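PDB 5T8V: sister chromatid cohesion protein from Chaetomium thermophilum, which probably takes part in loading cohesin onto chromatin, the C-terminal part of the HEAT-repeat loader subunit Scc2 being the piece described here. Local coordinates for residues 458-463 with 612-617; 464-469 with 605-610; 451-456 with 626-631; 638-641 with 646-649. All coordinates share one frame; numbering follows the deposited sequence.

Contact 1: 458-463 with 612-617; sequences TMCAAI and AILNIL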
loop_
_atom_site.group_PDB
_atom_site.type_symbol
_atom_site.label_atom_id
_atom_site.label_comp_id
_atom_site.label_asym_id
_atom_site.label_seq_id
_atom_site.Cartn_x
_atom_site.Cartn_y
_atom_site.Cartn_z
ATOM N N THR A 458 3.726 3.422 14.348
ATOM C CA THR A 458 4.702 4.355 14.907
ATOM C C THR A 458 5.757 3.615 15.720
ATOM O O THR A 458 6.948 3.944 15.652
ATOM C CB THR A 458 4.004 5.411 15.770
ATOM O OG1 THR A 458 3.372 4.779 16.885
ATOM C CG2 THR A 458 2.952 6.160 14.973
ATOM N N MET A 459 5.342 2.611 16.495
ATOM C CA MET A 459 6.309 1.824 17.255
ATOM C C MET A 459 7.269 1.098 16.320
ATOM O O MET A 459 8.484 1.066 16.560
ATOM C CB MET A 459 5.580 0.833 18.167
ATOM C CG MET A 459 4.933 1.482 19.391
ATOM S SD MET A 459 4.171 0.319 20.553
ATOM C CE MET A 459 2.766 -0.218 19.596
ATOM N N CYS A 460 6.743 0.522 15.239
ATOM C CA CYS A 460 7.596 -0.133 14.254
ATOM C C CYS A 460 8.638 0.837 13.711
ATOM O O CYS A 460 9.834 0.524 13.663
ATOM C CB CYS A 460 6.735 -0.694 13.123
ATOM S SG CYS A 460 7.480 -2.061 12.243
ATOM N N ALA A 461 8.197 2.030 13.300
ATOM C CA ALA A 461 9.129 3.042 12.815
ATOM C C ALA A 461 10.194 3.357 13.856
ATOM O O ALA A 461 11.379 3.486 13.525
ATOM C CB ALA A 461 8.369 4.310 12.432
ATOM N N ALA A 462 9.792 3.486 15.122
ATOM C CA ALA A 462 10.756 3.802 16.172
ATOM C C ALA A 462 11.808 2.709 16.302
ATOM O O ALA A 462 13.007 2.998 16.412
ATOM C CB ALA A 462 10.028 4.007 17.499
ATOM N N ILE A 463 11.382 1.444 16.295
ATOM C CA ILE A 463 12.336 0.342 16.379
ATOM C C ILE A 463 13.278 0.364 15.183
ATOM O O ILE A 463 14.493 0.175 15.326
ATOM C CB ILE A 463 11.590 -1.001 16.485
ATOM C CG1 ILE A 463 10.734 -1.035 17.758
ATOM C CG2 ILE A 463 12.577 -2.157 16.485
ATOM C CD1 ILE A 463 9.746 -2.183 17.808
ATOM N N ALA A 612 7.641 -9.457 13.813
ATOM C CA ALA A 612 6.227 -9.789 13.944
ATOM C C ALA A 612 5.355 -8.591 13.596
ATOM O O ALA A 612 4.555 -8.636 12.654
ATOM C CB ALA A 612 5.931 -10.279 15.362
ATOM N N ILE A 613 5.522 -7.488 14.329
ATOM C CA ILE A 613 4.616 -6.363 14.127
ATOM C C ILE A 613 4.783 -5.797 12.727
ATOM O O ILE A 613 3.804 -5.357 12.110
ATOM C CB ILE A 613 4.815 -5.291 15.221
ATOM C CG1 ILE A 613 6.268 -4.815 15.276
ATOM C CG2 ILE A 613 4.365 -5.852 16.573
ATOM C CD1 ILE A 613 6.548 -3.802 16.375
ATOM N N LEU A 614 5.999 -5.845 12.177
ATOM C CA LEU A 614 6.192 -5.391 10.805
ATOM C C LEU A 614 5.249 -6.132 9.866
ATOM O O LEU A 614 4.574 -5.520 9.030
ATOM C CB LEU A 614 7.649 -5.583 10.384
ATOM C CG LEU A 614 7.992 -5.200 8.940
ATOM C CD1 LEU A 614 7.583 -3.768 8.627
ATOM C CD2 LEU A 614 9.481 -5.399 8.678
ATOM N N ASN A 615 5.156 -7.455 10.021
ATOM C CA ASN A 615 4.205 -8.218 9.223
ATOM C C ASN A 615 2.794 -7.680 9.411
ATOM O O ASN A 615 2.090 -7.400 8.435
ATOM C CB ASN A 615 4.282 -9.701 9.588
ATOM C CG ASN A 615 5.501 -10.379 8.996
ATOM O OD1 ASN A 615 5.397 -11.138 8.034
ATOM N ND2 ASN A 615 6.669 -10.092 9.558
ATOM N N ILE A 616 2.375 -7.498 10.667
ATOM C CA ILE A 616 1.050 -6.942 10.932
ATOM C C ILE A 616 0.856 -5.669 10.128
ATOM O O ILE A 616 -0.211 -5.434 9.548
ATOM C CB ILE A 616 0.863 -6.697 12.442
ATOM C CG1 ILE A 616 0.586 -8.021 13.157
ATOM C CG2 ILE A 616 -0.271 -5.700 12.707
ATOM C CD1 ILE A 616 0.625 -7.931 14.668
ATOM N N LEU A 617 1.893 -4.835 10.067
ATOM C CA LEU A 617 1.796 -3.597 9.307
ATOM C C LEU A 617 1.661 -3.888 7.817
ATOM O O LEU A 617 0.753 -3.374 7.153
ATOM C CB LEU A 617 3.020 -2.727 9.586
ATOM C CG LEU A 617 2.887 -1.240 9.269
ATOM C CD1 LEU A 617 1.878 -0.578 10.201
ATOM C CD2 LEU A 617 4.246 -0.564 9.372
#
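Cys460 and Leu614 mark the point where helix 446-474 passes helix 610-619, their CA atoms 6.4 Å apart. The axes of 458-463 and 612-617 approach to 9.8 Å and run at 132° to each other, so the helices are roughly antiparallel but strongly inclined, and only a short patch of each can meet the other. Cys460 fills the middle of that patch. Its thiol, with SG anti to the backbone N (chi1 -155°), points at the second helix and meets Leu614 at its CA, 3.8 Å from Cys460 SG; the Leu614 CB and CD1 atoms each lie 4.0 Å from the same sulfur. Ile613 stands beside it, its CG1 4.3 Å from Cys460 SG. One turn further along the first helix, Ile463 extends tip to tip with Ile613, and the two CD1 methyls are 3.9 Å apart. No hydrogen bond crosses, and all four touching residues are buried. Leu456 of the first helix also touches Ile613. Apolar packing between neighbouring helices of this kind forms the interior of an alpha-solenoid, consistent with the HEAT repeats of this cohesin loader fragment.

Contact 2: 464-469 with 605-610; sequences SKLRGH and QFCEAF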
loop_
_atom_site.group_PDB
_atom_site.type_symbol
_atom_site.label_atom_id
_atom_site.label_comp_id
_atom_site.label_asym_id
_atom_site.label_seq_id
_atom_site.Cartn_x
_atom_site.Cartn_y
_atom_site.Cartn_z
ATOM N N SER A 464 12.735 0.584 13.984
ATOM C CA SER A 464 13.571 0.645 12.789
ATOM C C SER A 464 14.635 1.727 12.925
ATOM O O SER A 464 15.817 1.500 12.628
ATOM C CB SER A 464 12.698 0.896 11.562
ATOM O OG SER A 464 13.469 0.879 10.373
ATOM N N LYS A 465 14.232 2.914 13.379
ATOM C CA LYS A 465 15.192 3.991 13.591
ATOM C C LYS A 465 16.248 3.595 14.612
ATOM O O LYS A 465 17.436 3.888 14.431
ATOM C CB LYS A 465 14.463 5.261 14.026
ATOM C CG LYS A 465 15.351 6.257 14.749
ATOM C CD LYS A 465 14.748 7.647 14.781
ATOM C CE LYS A 465 15.487 8.533 15.771
ATOM N NZ LYS A 465 16.972 8.354 15.695
ATOM N N LEU A 466 15.843 2.923 15.690
ATOM C CA LEU A 466 16.819 2.496 16.689
ATOM C C LEU A 466 17.838 1.538 16.087
ATOM O O LEU A 466 19.041 1.654 16.348
ATOM C CB LEU A 466 16.109 1.848 17.878
ATOM C CG LEU A 466 17.020 1.317 18.987
ATOM C CD1 LEU A 466 16.449 1.641 20.347
ATOM C CD2 LEU A 466 17.208 -0.176 18.854
ATOM N N ARG A 467 17.378 0.585 15.274
ATOM C CA ARG A 467 18.292 -0.378 14.668
ATOM C C ARG A 467 19.263 0.314 13.720
ATOM O O ARG A 467 20.473 0.045 13.741
ATOM C CB ARG A 467 17.491 -1.460 13.944
ATOM C CG ARG A 467 16.795 -2.422 14.893
ATOM C CD ARG A 467 15.572 -3.062 14.266
ATOM N NE ARG A 467 15.867 -3.639 12.961
ATOM C CZ ARG A 467 16.568 -4.752 12.774
ATOM N NH1 ARG A 467 17.063 -5.414 13.814
ATOM N NH2 ARG A 467 16.782 -5.199 11.542
ATOM N N GLY A 468 18.753 1.219 12.882
ATOM C CA GLY A 468 19.638 1.983 12.019
ATOM C C GLY A 468 20.673 2.759 12.810
ATOM O O GLY A 468 21.858 2.771 12.461
ATOM N N HIS A 469 20.243 3.407 13.895
ATOM C CA HIS A 469 21.173 4.171 14.718
ATOM C C HIS A 469 22.232 3.264 15.333
ATOM O O HIS A 469 23.400 3.652 15.446
ATOM C CB HIS A 469 20.409 4.929 15.804
ATOM C CG HIS A 469 21.249 5.909 16.563
ATOM N ND1 HIS A 469 22.240 6.660 15.968
ATOM C CD2 HIS A 469 21.240 6.267 17.869
ATOM C CE1 HIS A 469 22.808 7.434 16.875
ATOM N NE2 HIS A 469 22.219 7.216 18.037
ATOM N N GLN A 605 12.092 -7.314 24.987
ATOM C CA GLN A 605 10.896 -7.922 24.416
ATOM C C GLN A 605 10.189 -6.972 23.459
ATOM O O GLN A 605 9.505 -7.418 22.532
ATOM C CB GLN A 605 9.951 -8.361 25.534
ATOM C CG GLN A 605 8.741 -9.129 25.046
ATOM C CD GLN A 605 7.792 -9.505 26.166
ATOM O OE1 GLN A 605 8.097 -9.321 27.347
ATOM N NE2 GLN A 605 6.628 -10.034 25.797
ATOM N N PHE A 606 10.348 -5.662 23.656
ATOM C CA PHE A 606 9.720 -4.691 22.764
ATOM C C PHE A 606 10.347 -4.734 21.375
ATOM O O PHE A 606 9.662 -4.988 20.377
ATOM C CB PHE A 606 9.828 -3.289 23.367
ATOM C CG PHE A 606 9.426 -2.191 22.427
ATOM C CD1 PHE A 606 8.126 -2.097 21.962
ATOM C CD2 PHE A 606 10.348 -1.244 22.017
ATOM C CE1 PHE A 606 7.755 -1.085 21.099
ATOM C CE2 PHE A 606 9.982 -0.229 21.154
ATOM C CZ PHE A 606 8.683 -0.149 20.695
ATOM N N CYS A 607 11.656 -4.490 21.289
ATOM C CA CYS A 607 12.313 -4.428 19.988
ATOM C C CYS A 607 12.307 -5.783 19.293
ATOM O O CYS A 607 12.173 -5.854 18.066
ATOM C CB CYS A 607 13.744 -3.919 20.146
ATOM S SG CYS A 607 13.851 -2.169 20.563
ATOM N N GLU A 608 12.452 -6.868 20.054
ATOM C CA GLU A 608 12.456 -8.197 19.458
ATOM C C GLU A 608 11.154 -8.517 18.738
ATOM O O GLU A 608 11.119 -9.477 17.962
ATOM C CB GLU A 608 12.734 -9.253 20.531
ATOM C CG GLU A 608 14.191 -9.319 20.978
ATOM C CD GLU A 608 14.464 -10.468 21.939
ATOM O OE1 GLU A 608 13.493 -11.057 22.466
ATOM O OE2 GLU A 608 15.653 -10.788 22.167
ATOM N N ALA A 609 10.092 -7.746 18.968
ATOM C CA ALA A 609 8.826 -7.957 18.277
ATOM C C ALA A 609 8.799 -7.345 16.882
ATOM O O ALA A 609 7.868 -7.633 16.118
ATOM C CB ALA A 609 7.679 -7.380 19.105
ATOM N N PHE A 610 9.797 -6.527 16.539
ATOM C CA PHE A 610 9.881 -5.845 15.251
ATOM C C PHE A 610 9.308 -6.684 14.117
ATOM O O PHE A 610 8.203 -6.411 13.634
ATOM C CB PHE A 610 11.337 -5.481 14.956
ATOM C CG PHE A 610 11.517 -4.641 13.729
ATOM C CD1 PHE A 610 10.953 -3.380 13.650
ATOM C CD2 PHE A 610 12.262 -5.104 12.662
ATOM C CE1 PHE A 610 11.122 -2.601 12.524
ATOM C CE2 PHE A 610 12.434 -4.329 11.533
ATOM C CZ PHE A 610 11.863 -3.075 11.466
#
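Phe610, where the turn after helix 590-602 meets helix 610-619, points its ring at one turn of helix 446-474, between Ser464 and Arg467. From CB the ring carbon CG stands anti to the backbone N (chi1 -173°), which carries the ring out from its own backbone to the facing helix. Beyond CG the ring divides its contacts. On one flank CD1 packs against Ile463, CE1 lies 3.9 Å from the backbone Ser464 N, which approaches the ring obliquely, and the outermost atom, CZ, is 4.1 Å from Ser464 CB. On the other flank CE2 comes to 3.8 Å from Arg467 NE. The Arg467 CD methylene lies over one ring face, 4.3 Å from the centroid of the Phe610 ring and 13° off the normal, a CH-pi contact. The guanidinium follows, tilted 27° from the ring plane, with Phe610 CD2 over one of its faces. A serine in place of Phe610 would probably leave the Arg467 methylene without its aromatic platform and open a gap beside Ser464. Alongside, the contact continues with Leu466 CD2 against Cys607 SG at 4.3 Å. The Ser464 hydroxyl turns to another neighbour, bonding to the carbonyl O of Val639 on helix 628-642. Phe610 thus lies among helices, its ring also touching Cys460 of helix 446-474, while Leu601 and Leu602 of helix 590-602 back Leu466.

Contact 3: 451-456 with 626-631; sequences MALELL and PTVRSK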
loop_
_atom_site.group_PDB
_atom_site.type_symbol
_atom_site.label_atom_id
_atom_site.label_comp_id
_atom_site.label_asym_id
_atom_site.label_seq_id
_atom_site.Cartn_x
_atom_site.Cartn_y
_atom_site.Cartn_z
ATOM N N MET A 451 -6.929 1.770 15.785
ATOM C CA MET A 451 -5.977 2.376 16.708
ATOM C C MET A 451 -4.745 1.494 16.868
ATOM O O MET A 451 -3.606 1.971 16.790
ATOM C CB MET A 451 -6.642 2.617 18.062
ATOM C CG MET A 451 -5.799 3.449 19.017
ATOM S SD MET A 451 -6.449 3.478 20.694
ATOM C CE MET A 451 -6.126 1.792 21.200
ATOM N N ALA A 452 -4.960 0.193 17.080
ATOM C CA ALA A 452 -3.851 -0.721 17.330
ATOM C C ALA A 452 -2.881 -0.746 16.156
ATOM O O ALA A 452 -1.661 -0.705 16.344
ATOM C CB ALA A 452 -4.389 -2.121 17.616
ATOM N N LEU A 453 -3.404 -0.827 14.931
ATOM C CA LEU A 453 -2.538 -0.784 13.757
ATOM C C LEU A 453 -1.814 0.553 13.661
ATOM O O LEU A 453 -0.603 0.600 13.408
ATOM C CB LEU A 453 -3.360 -1.041 12.494
ATOM C CG LEU A 453 -3.988 -2.431 12.373
ATOM C CD1 LEU A 453 -5.029 -2.457 11.268
ATOM C CD2 LEU A 453 -2.918 -3.480 12.117
ATOM N N GLU A 454 -2.539 1.652 13.875
ATOM C CA GLU A 454 -1.942 2.976 13.746
ATOM C C GLU A 454 -0.784 3.161 14.721
ATOM O O GLU A 454 0.222 3.794 14.382
ATOM C CB GLU A 454 -3.013 4.044 13.959
ATOM C CG GLU A 454 -2.493 5.471 13.939
ATOM C CD GLU A 454 -3.596 6.487 13.699
ATOM O OE1 GLU A 454 -4.778 6.081 13.649
ATOM O OE2 GLU A 454 -3.282 7.689 13.560
ATOM N N LEU A 455 -0.904 2.618 15.934
ATOM C CA LEU A 455 0.173 2.753 16.910
ATOM C C LEU A 455 1.293 1.753 16.654
ATOM O O LEU A 455 2.475 2.101 16.755
ATOM C CB LEU A 455 -0.372 2.582 18.329
ATOM C CG LEU A 455 -1.213 3.724 18.910
ATOM C CD1 LEU A 455 -1.519 3.435 20.369
ATOM C CD2 LEU A 455 -0.528 5.082 18.777
ATOM N N LEU A 456 0.943 0.507 16.334
ATOM C CA LEU A 456 1.956 -0.468 15.951
ATOM C C LEU A 456 2.821 0.059 14.818
ATOM O O LEU A 456 4.000 -0.296 14.720
ATOM C CB LEU A 456 1.293 -1.789 15.553
ATOM C CG LEU A 456 0.739 -2.638 16.703
ATOM C CD1 LEU A 456 -0.124 -3.772 16.172
ATOM C CD2 LEU A 456 1.863 -3.197 17.561
ATOM N N PRO A 626 -9.935 3.896 4.629
ATOM C CA PRO A 626 -9.001 4.709 3.845
ATOM C C PRO A 626 -7.991 5.471 4.685
ATOM O O PRO A 626 -7.159 6.190 4.120
ATOM C CB PRO A 626 -9.937 5.673 3.098
ATOM C CG PRO A 626 -11.194 5.746 3.940
ATOM C CD PRO A 626 -11.150 4.652 4.975
ATOM N N THR A 627 -8.037 5.331 6.008
ATOM C CA THR A 627 -7.118 6.009 6.914
ATOM C C THR A 627 -6.109 5.070 7.552
ATOM O O THR A 627 -4.960 5.462 7.766
ATOM C CB THR A 627 -7.901 6.726 8.020
ATOM O OG1 THR A 627 -8.753 5.790 8.692
ATOM C CG2 THR A 627 -8.742 7.854 7.436
ATOM N N VAL A 628 -6.509 3.836 7.869
ATOM C CA VAL A 628 -5.548 2.864 8.381
ATOM C C VAL A 628 -4.601 2.425 7.272
ATOM O O VAL A 628 -3.445 2.074 7.533
ATOM C CB VAL A 628 -6.286 1.665 9.012
ATOM C CG1 VAL A 628 -6.781 0.689 7.944
ATOM C CG2 VAL A 628 -5.398 0.963 10.024
ATOM N N ARG A 629 -5.071 2.446 6.023
ATOM C CA ARG A 629 -4.234 2.062 4.890
ATOM C C ARG A 629 -3.144 3.099 4.639
ATOM O O ARG A 629 -1.953 2.769 4.593
ATOM C CB ARG A 629 -5.108 1.883 3.648
ATOM C CG ARG A 629 -4.344 1.565 2.371
ATOM C CD ARG A 629 -5.261 1.621 1.161
ATOM N NE ARG A 629 -6.351 0.656 1.257
ATOM C CZ ARG A 629 -7.416 0.645 0.460
ATOM N NH1 ARG A 629 -7.548 1.555 -0.497
ATOM N NH2 ARG A 629 -8.356 -0.275 0.626
ATOM N N SER A 630 -3.537 4.362 4.462
ATOM C CA SER A 630 -2.553 5.412 4.217
ATOM C C SER A 630 -1.590 5.544 5.390
ATOM O O SER A 630 -0.388 5.761 5.197
ATOM C CB SER A 630 -3.260 6.743 3.955
ATOM O OG SER A 630 -3.974 7.170 5.102
ATOM N N LYS A 631 -2.103 5.418 6.614
ATOM C CA LYS A 631 -1.242 5.474 7.789
ATOM C C LYS A 631 -0.251 4.315 7.798
ATOM O O LYS A 631 0.935 4.502 8.100
ATOM C CB LYS A 631 -2.103 5.466 9.052
ATOM C CG LYS A 631 -1.324 5.471 10.350
ATOM C CD LYS A 631 -0.355 6.643 10.429
ATOM C CE LYS A 631 0.191 6.812 11.836
ATOM N NZ LYS A 631 0.664 5.520 12.398
#
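Two bends in the Lys631 chain bring its ammonium group to the backbone of Glu454. After an extended first torsion, the chain turns at chi2 (56°) and again at chi4 (48°), so that the methylenes pass across the Glu454 side chain before NZ dips to the helix behind it. The two side chains cross at about a right angle: Lys631 CG is 3.8 Å from Glu454 CG, and Lys631 CE is 3.7 Å from that same carbon. The tip then donates a hydrogen bond, 2.7 Å from Lys631 NZ to Glu454 O, lying in the carbonyl plane and directed at a lone pair, with a C=O...N angle of 132°. The Glu454 carboxylate is not the acceptor. Its OE2 stays 4.7 Å from Lys631 NZ, and its OE1 forms a salt bridge with Arg402 of helix 402-414. Farther back along both segments, Leu453 and Val628 cross obliquely, and Val628 CG2 packs on Leu453 CD1 at 3.7 Å and on Leu453 CB at 3.8 Å. A leucine in place of Lys631 would probably deprive the Glu454 carbonyl of this donor and leave the carboxylate with less positive charge nearby. Chemically, then, the beginning of helix 628-642 is joined to helix 446-474 in two ways, by an apolar pair and by a lysine bonded to a main-chain carbonyl; the nearby carboxylate would be expected to stabilise the ammonium charge through space.

Contact 4: 638-641 with 646-649; sequences QVME and ILDG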
loop_
_atom_site.group_PDB
_atom_site.type_symbol
_atom_site.label_atom_id
_atom_site.label_comp_id
_atom_site.label_asym_id
_atom_site.label_seq_id
_atom_site.Cartn_x
_atom_site.Cartn_y
_atom_site.Cartn_z
ATOM N N GLN A 638 8.474 5.118 6.624
ATOM C CA GLN A 638 9.386 5.492 7.699
ATOM C C GLN A 638 10.292 4.327 8.080
ATOM O O GLN A 638 11.492 4.515 8.316
ATOM C CB GLN A 638 8.596 5.981 8.913
ATOM C CG GLN A 638 7.900 7.314 8.690
ATOM C CD GLN A 638 7.142 7.795 9.911
ATOM O OE1 GLN A 638 6.817 7.014 10.805
ATOM N NE2 GLN A 638 6.859 9.093 9.956
ATOM N N VAL A 639 9.742 3.112 8.134
ATOM C CA VAL A 639 10.549 1.945 8.479
ATOM C C VAL A 639 11.644 1.734 7.444
ATOM O O VAL A 639 12.798 1.450 7.788
ATOM C CB VAL A 639 9.655 0.697 8.624
ATOM C CG1 VAL A 639 10.496 -0.573 8.701
ATOM C CG2 VAL A 639 8.785 0.808 9.863
ATOM N N MET A 640 11.301 1.861 6.160
ATOM C CA MET A 640 12.286 1.656 5.102
ATOM C C MET A 640 13.393 2.704 5.168
ATOM O O MET A 640 14.583 2.371 5.136
ATOM C CB MET A 640 11.599 1.691 3.738
ATOM C CG MET A 640 10.751 0.466 3.435
ATOM S SD MET A 640 9.654 0.710 2.023
ATOM C CE MET A 640 10.821 1.180 0.750
ATOM N N GLU A 641 13.016 3.982 5.255
ATOM C CA GLU A 641 14.017 5.044 5.272
ATOM C C GLU A 641 14.895 4.960 6.512
ATOM O O GLU A 641 16.090 5.273 6.459
ATOM C CB GLU A 641 13.335 6.409 5.200
ATOM C CG GLU A 641 12.460 6.604 3.977
ATOM C CD GLU A 641 11.758 7.947 3.972
ATOM O OE1 GLU A 641 12.431 8.973 4.211
ATOM O OE2 GLU A 641 10.531 7.976 3.738
ATOM N N ILE A 646 16.671 -3.583 5.644
ATOM C CA ILE A 646 15.594 -4.569 5.635
ATOM C C ILE A 646 15.111 -4.886 4.232
ATOM O O ILE A 646 14.298 -5.801 4.059
ATOM C CB ILE A 646 14.389 -4.108 6.482
ATOM C CG1 ILE A 646 13.776 -2.832 5.902
ATOM C CG2 ILE A 646 14.814 -3.898 7.933
ATOM C CD1 ILE A 646 12.497 -2.418 6.577
ATOM N N LEU A 647 15.580 -4.149 3.229
ATOM C CA LEU A 647 15.271 -4.439 1.836
ATOM C C LEU A 647 16.273 -5.391 1.200
ATOM O O LEU A 647 16.161 -5.678 0.004
ATOM C CB LEU A 647 15.216 -3.135 1.034
ATOM C CG LEU A 647 14.170 -2.122 1.499
ATOM C CD1 LEU A 647 14.404 -0.785 0.833
ATOM C CD2 LEU A 647 12.761 -2.623 1.209
ATOM N N ASP A 648 17.234 -5.895 1.966
ATOM C CA ASP A 648 18.291 -6.744 1.443
ATOM C C ASP A 648 17.956 -8.216 1.646
ATOM O O ASP A 648 17.168 -8.589 2.519
ATOM C CB ASP A 648 19.624 -6.419 2.120
ATOM C CG ASP A 648 20.098 -5.010 1.823
ATOM O OD1 ASP A 648 19.668 -4.438 0.798
ATOM O OD2 ASP A 648 20.904 -4.471 2.611
ATOM N N GLY A 649 18.574 -9.055 0.819
ATOM C CA GLY A 649 18.379 -10.486 0.901
ATOM C C GLY A 649 16.915 -10.860 0.787
ATOM O O GLY A 649 16.129 -10.221 0.081
#
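Val639 and Ile646 supply one of the two apolar pairs that fold the segment 646-649 back against helix 628-642. The end of the isoleucine does the touching: its CD1 lies 3.5 Å from Val639 CG1, the side chains crossing at about a right angle. With CG1 of Ile646 set between its backbone N and carbonyl carbon (chi1 63°) and the chain extended beyond, CD1 is carried across to the helix, where it also comes to 4.3 Å from Met640 CA. The second pair joins Met640 and Leu647. The thioether chain bends at chi3 (56°), and its CE methyl reaches Leu647 CD1 at 4.1 Å, again with the side chains crossed at about a right angle. Cys679 of helix 666-682 touches both of these residues, and Val653 of helix 652-660 covers Ile646 and Leu647.

Polar interactions are directed to other partners. The Ile646 carbonyl is bonded to Ser651 OG. Asp648, at the exposed end, forms a salt bridge with Arg683.

No hydrogen bond links the two segments, so at the turn between helices 628-642 and 652-660 they are held to each other by apolar packing, chiefly between methyl groups, while the polar bonds named here go to residues outside the two segments.

Overall arrangement
Contacts 3, 1 and 2 follow one another along helix 446-474, which meets in turn the beginning of helix 628-642, helix 610-619 and the turn before it. Contact 4 lies farther along helix 628-642, near its end. Contacts 1, 2 and 4 are buried and rest on apolar packing, to which contact 2 adds an aromatic ring under an arginine; contact 3 is only partly buried and is the one with a hydrogen bond between its segments. Contact 1 touches all the others, whereas contact 3 stays about 7 Å, nearest atoms, from contacts 2 and 4. A serine hydroxyl of contact 2 bonds to a main-chain carbonyl of contact 4.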